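Local coordinates for DNA-binding protein (Silicibacter pomeroyi, PDB 3EUS) that probably binds DNA through a helix-turn-helix domain of the Cro/C1 (XRE) family and is found as a two-fold symmetric pair of chains, at the interface of chains A and B. Numbering follows the deposited sequence. Chains: chain A/B, DNA-binding protein.

Contact 1: the interface of chains A and B. Residues chain A 55-57, 60-61; chain B 11-12, 15, 79.
A:Ile57 reaches from chain A into a groove of chain B lined by B:Glu11, B:His12, B:Leu15 and B:Ile79, and successive carbons of its longer branch, CG1 and CD1, make different contacts. CG1 lies over one face of the B:His12 imidazole, 3.8 Å from the ring centroid and offset toward the rim, a CH-pi contact. The same CG1 also presses on the aliphatic root of B:Glu11, 3.6 Å from its CB, with the glutamate chain lying across it. With chi1 at -73°, CG1 stands anti to the carbonyl carbon, while the second torsion, only 16° and thus nearly eclipsed, turns CD1 past the rim of the imidazole toward B:Leu15. There CD1 meets the methyl CD2 of B:Leu15 at 3.6 Å, the two side chains running antiparallel alongside one another. B:Ile79 approaches A:Ile57 crosswise, CD1 to CD1 at 3.9 Å, and its other branch, CG2, touches the methyl CB of A:Ala60 at 3.6 Å. The same methyl of B:Leu15, CD2, also rests against CB of A:Val56 at 3.7 Å, bridging two consecutive residues of chain A.

The polar groups sit round this apolar centre without bonding across it. A:Asp55 points OD2 at the edge of the B:His12 ring, in its plane and 3.5 Å from NE2, too long for a hydrogen bond; carboxylate and imidazole stand nearly perpendicular. The extended A:Lys61 keeps NZ 4.2 Å from OE2 of the bent B:Glu11, with no salt bridge; if both are ionised, a weak long-range attraction is possible.

On chain A the patch is formed by the start and one side of helix 56-65, with A:Asp55 just before it; on chain B it is the groove between helix 10-25 and the C-terminal helix 72-80.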
# COMPACT_ATOMS: atom_id res chain seq x y z
N ASP A 55 4.43 2.30 -3.78
CA ASP A 55 3.32 1.48 -4.22
C ASP A 55 3.09 0.29 -3.25
O ASP A 55 3.83 0.15 -2.26
CB ASP A 55 3.41 1.06 -5.71
CG ASP A 55 4.41 -0.06 -6.00
OD1 ASP A 55 4.79 -0.84 -5.09
OD2 ASP A 55 4.83 -0.18 -7.19
N VAL A 56 2.05 -0.50 -3.48
CA VAL A 56 1.69 -1.60 -2.57
C VAL A 56 2.77 -2.68 -2.52
O VAL A 56 3.02 -3.26 -1.47
CB VAL A 56 0.31 -2.24 -2.94
CG1 VAL A 56 0.03 -3.53 -2.04
CG2 VAL A 56 -0.75 -1.20 -2.74
N ILE A 57 3.40 -2.97 -3.67
CA ILE A 57 4.35 -4.04 -3.75
C ILE A 57 5.61 -3.60 -2.96
O ILE A 57 6.17 -4.40 -2.17
CB ILE A 57 4.72 -4.39 -5.22
CG1 ILE A 57 3.60 -5.12 -5.98
CG2 ILE A 57 5.95 -5.25 -5.24
CD1 ILE A 57 2.28 -5.09 -5.40
N ALA A 60 4.76 -3.89 0.74
CA ALA A 60 4.87 -5.28 1.16
C ALA A 60 6.33 -5.63 1.42
O ALA A 60 6.66 -6.25 2.45
CB ALA A 60 4.19 -6.24 0.08
N LYS A 61 7.23 -5.28 0.49
CA LYS A 61 8.61 -5.67 0.65
C LYS A 61 9.27 -4.95 1.86
O LYS A 61 10.08 -5.53 2.58
CB LYS A 61 9.38 -5.38 -0.63
CG LYS A 61 8.99 -6.34 -1.84
CD LYS A 61 9.64 -5.84 -3.12
CE LYS A 61 9.36 -6.76 -4.34
NZ LYS A 61 10.09 -6.36 -5.60
N GLU B 11 3.72 -10.07 -8.89
CA GLU B 11 3.18 -9.38 -7.71
C GLU B 11 2.08 -8.40 -8.13
O GLU B 11 0.99 -8.38 -7.54
CB GLU B 11 4.24 -8.57 -6.98
CG GLU B 11 5.33 -9.40 -6.30
CD GLU B 11 6.54 -9.67 -7.17
OE1 GLU B 11 6.39 -9.99 -8.38
OE2 GLU B 11 7.66 -9.60 -6.59
N HIS B 12 2.38 -7.61 -9.16
CA HIS B 12 1.36 -6.66 -9.69
C HIS B 12 0.16 -7.40 -10.31
O HIS B 12 -0.99 -6.98 -10.18
CB HIS B 12 2.00 -5.71 -10.70
CG HIS B 12 2.90 -4.70 -10.08
ND1 HIS B 12 4.28 -4.78 -10.18
CD2 HIS B 12 2.64 -3.61 -9.31
CE1 HIS B 12 4.82 -3.78 -9.50
NE2 HIS B 12 3.85 -3.05 -8.97
N LEU B 15 -1.79 -8.79 -7.29
CA LEU B 15 -2.50 -7.65 -6.64
C LEU B 15 -3.77 -7.28 -7.39
O LEU B 15 -4.86 -7.18 -6.81
CB LEU B 15 -1.60 -6.44 -6.53
CG LEU B 15 -2.23 -5.20 -5.81
CD1 LEU B 15 -2.89 -5.50 -4.44
CD2 LEU B 15 -1.19 -4.09 -5.73
N ILE B 79 2.35 -11.21 -1.45
CA ILE B 79 3.20 -10.38 -2.28
C ILE B 79 4.62 -10.36 -1.76
O ILE B 79 5.55 -10.60 -2.48
CB ILE B 79 2.66 -8.96 -2.40
CG1 ILE B 79 1.39 -8.94 -3.24
CG2 ILE B 79 3.68 -8.06 -2.96
CD1 ILE B 79 0.60 -7.74 -3.08

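Contact 2: the interface of chains A and B. Residues chain A 15, 54-56, 59, 79; chain B 54-56, 59.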
# COMPACT_ATOMS: atom_id res chain seq x y z
N LEU A 15 1.33 7.07 7.33
CA LEU A 15 1.94 5.92 6.70
C LEU A 15 3.46 6.05 6.88
O LEU A 15 4.15 5.10 7.28
CB LEU A 15 1.60 5.88 5.22
CG LEU A 15 2.37 4.87 4.39
CD1 LEU A 15 2.23 3.40 4.94
CD2 LEU A 15 1.90 4.94 2.91
N LEU A 54 5.22 5.45 -2.41
CA LEU A 54 5.39 3.98 -2.26
C LEU A 54 4.21 3.26 -2.88
O LEU A 54 3.07 3.53 -2.55
CB LEU A 54 5.52 3.63 -0.76
CG LEU A 54 6.38 2.45 -0.36
CD1 LEU A 54 7.86 2.71 -0.65
CD2 LEU A 54 6.18 2.06 1.09
N ASP A 55 4.43 2.30 -3.78
CA ASP A 55 3.32 1.48 -4.22
C ASP A 55 3.09 0.29 -3.25
O ASP A 55 3.83 0.15 -2.26
CB ASP A 55 3.41 1.06 -5.71
CG ASP A 55 4.41 -0.06 -6.00
OD1 ASP A 55 4.79 -0.84 -5.09
OD2 ASP A 55 4.83 -0.18 -7.19
N VAL A 56 2.05 -0.50 -3.48
CA VAL A 56 1.69 -1.60 -2.57
C VAL A 56 2.77 -2.68 -2.52
O VAL A 56 3.02 -3.26 -1.47
CB VAL A 56 0.31 -2.24 -2.94
CG1 VAL A 56 0.03 -3.53 -2.04
CG2 VAL A 56 -0.75 -1.20 -2.74
N PHE A 59 5.57 -1.45 -0.51
CA PHE A 59 5.15 -1.50 0.89
C PHE A 59 5.29 -2.90 1.45
O PHE A 59 5.76 -3.09 2.58
CB PHE A 59 3.71 -0.96 0.97
CG PHE A 59 3.05 -1.14 2.27
CD1 PHE A 59 3.43 -0.37 3.37
CD2 PHE A 59 1.93 -1.98 2.41
CE1 PHE A 59 2.78 -0.49 4.55
CE2 PHE A 59 1.28 -2.12 3.68
CZ PHE A 59 1.72 -1.37 4.75
N ILE A 79 -5.33 3.78 8.14
CA ILE A 79 -5.35 4.68 6.97
C ILE A 79 -6.77 4.76 6.42
O ILE A 79 -7.26 5.90 6.20
CB ILE A 79 -4.35 4.28 5.87
CG1 ILE A 79 -2.90 4.51 6.35
CG2 ILE A 79 -4.67 5.05 4.57
CD1 ILE A 79 -1.94 3.72 5.61
N LEU B 54 -1.76 1.34 -7.73
CA LEU B 54 -2.26 1.99 -6.52
C LEU B 54 -1.13 2.33 -5.60
O LEU B 54 -0.19 1.54 -5.46
CB LEU B 54 -3.17 1.04 -5.74
CG LEU B 54 -4.53 0.68 -6.31
CD1 LEU B 54 -5.33 -0.17 -5.31
CD2 LEU B 54 -5.25 1.87 -6.73
N ASP B 55 -1.24 3.44 -4.88
CA ASP B 55 -0.44 3.57 -3.67
C ASP B 55 -1.09 2.91 -2.51
O ASP B 55 -2.21 2.36 -2.60
CB ASP B 55 -0.01 5.05 -3.42
CG ASP B 55 -1.14 5.93 -2.95
OD1 ASP B 55 -2.14 5.48 -2.38
OD2 ASP B 55 -0.99 7.17 -3.12
N VAL B 56 -0.43 2.95 -1.35
CA VAL B 56 -0.97 2.32 -0.15
C VAL B 56 -2.26 2.88 0.38
O VAL B 56 -3.13 2.13 0.92
CB VAL B 56 0.05 2.32 1.00
CG1 VAL B 56 -0.61 1.80 2.25
CG2 VAL B 56 1.30 1.53 0.56
N PHE B 59 -4.99 1.70 -1.95
CA PHE B 59 -5.16 0.31 -1.58
C PHE B 59 -6.05 0.15 -0.32
O PHE B 59 -7.02 -0.61 -0.33
CB PHE B 59 -3.79 -0.36 -1.40
CG PHE B 59 -3.87 -1.78 -0.93
CD1 PHE B 59 -4.37 -2.76 -1.74
CD2 PHE B 59 -3.49 -2.12 0.37
CE1 PHE B 59 -4.44 -4.12 -1.27
CE2 PHE B 59 -3.50 -3.48 0.80
CZ PHE B 59 -3.97 -4.46 0.01
O HOH W 1 1.87 4.88 -0.49
O HOH W 2 0.70 -0.93 -6.16
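With chi1 at 173°, B:Val56 sets CG1 anti to its backbone N and CG2 anti to the carbonyl carbon, which gives its two methyls different neighbours on chain A. CG2 lands at the root of the A:Phe59 side chain, 3.5 Å from CB and close to CG, rather than over the middle of the ring. A:Phe59 itself has CG anti to the backbone N (chi1 170°), and the two side chains stand nearly perpendicular. CG1 also faces A:Ile79 and A:Leu15: A:Ile79 CD1 stands 4.1 Å from B:Val56 CG1, while A:Leu15 CD2 packs on CB of B:Val56.

The exchanged pair repeats the core of this packing. A:Val56 CG2 meets CB of B:Phe59 at 3.4 Å, and its CG1 lies above the centre of that phenyl ring, 4.3 Å from the plane.

Beside the valines, the segments ahead of the two helices run antiparallel and form a beta bridge between A:Asp55 and B:Asp55. Two waters join their backbones. Water 1 lies 2.7 Å from the carbonyl A:Leu54 O and receives the N-H of B:Val56 (N to water O 3.1 Å, 155° at H). Water 2 lies 3.0 Å from A:Val56 N and joins that N-H to B:Leu54 O in the same way. The waters thus serve polar backbone atoms that do not bond directly across the junction.

By joining the starts of helices 56-65 around the two-fold axis, this patch appears to hold the two chains in a fixed mutual orientation, though the pairing may belong to the crystal rather than to the working protein.

Contact 1 and contact 2 are neighbouring parts of one two-fold symmetric interface, their C-alpha centres about 9 Å apart. A:Asp55 and A:Val56 belong to both. Contact 2 lies at the meeting of the paired segments and valines, whereas contact 1 extends one flank along helix 56-65 into the groove of chain B. Contact 2 also includes part of the exchanged twin of contact 1, through A:Leu15 and A:Ile79 of helices 10-25 and 72-81. The bridged backbone and the side-chain packing are therefore continuous. If this pair is the working dimer, the shared surface would set the spacing and orientation of its two helix-turn-helix units toward DNA.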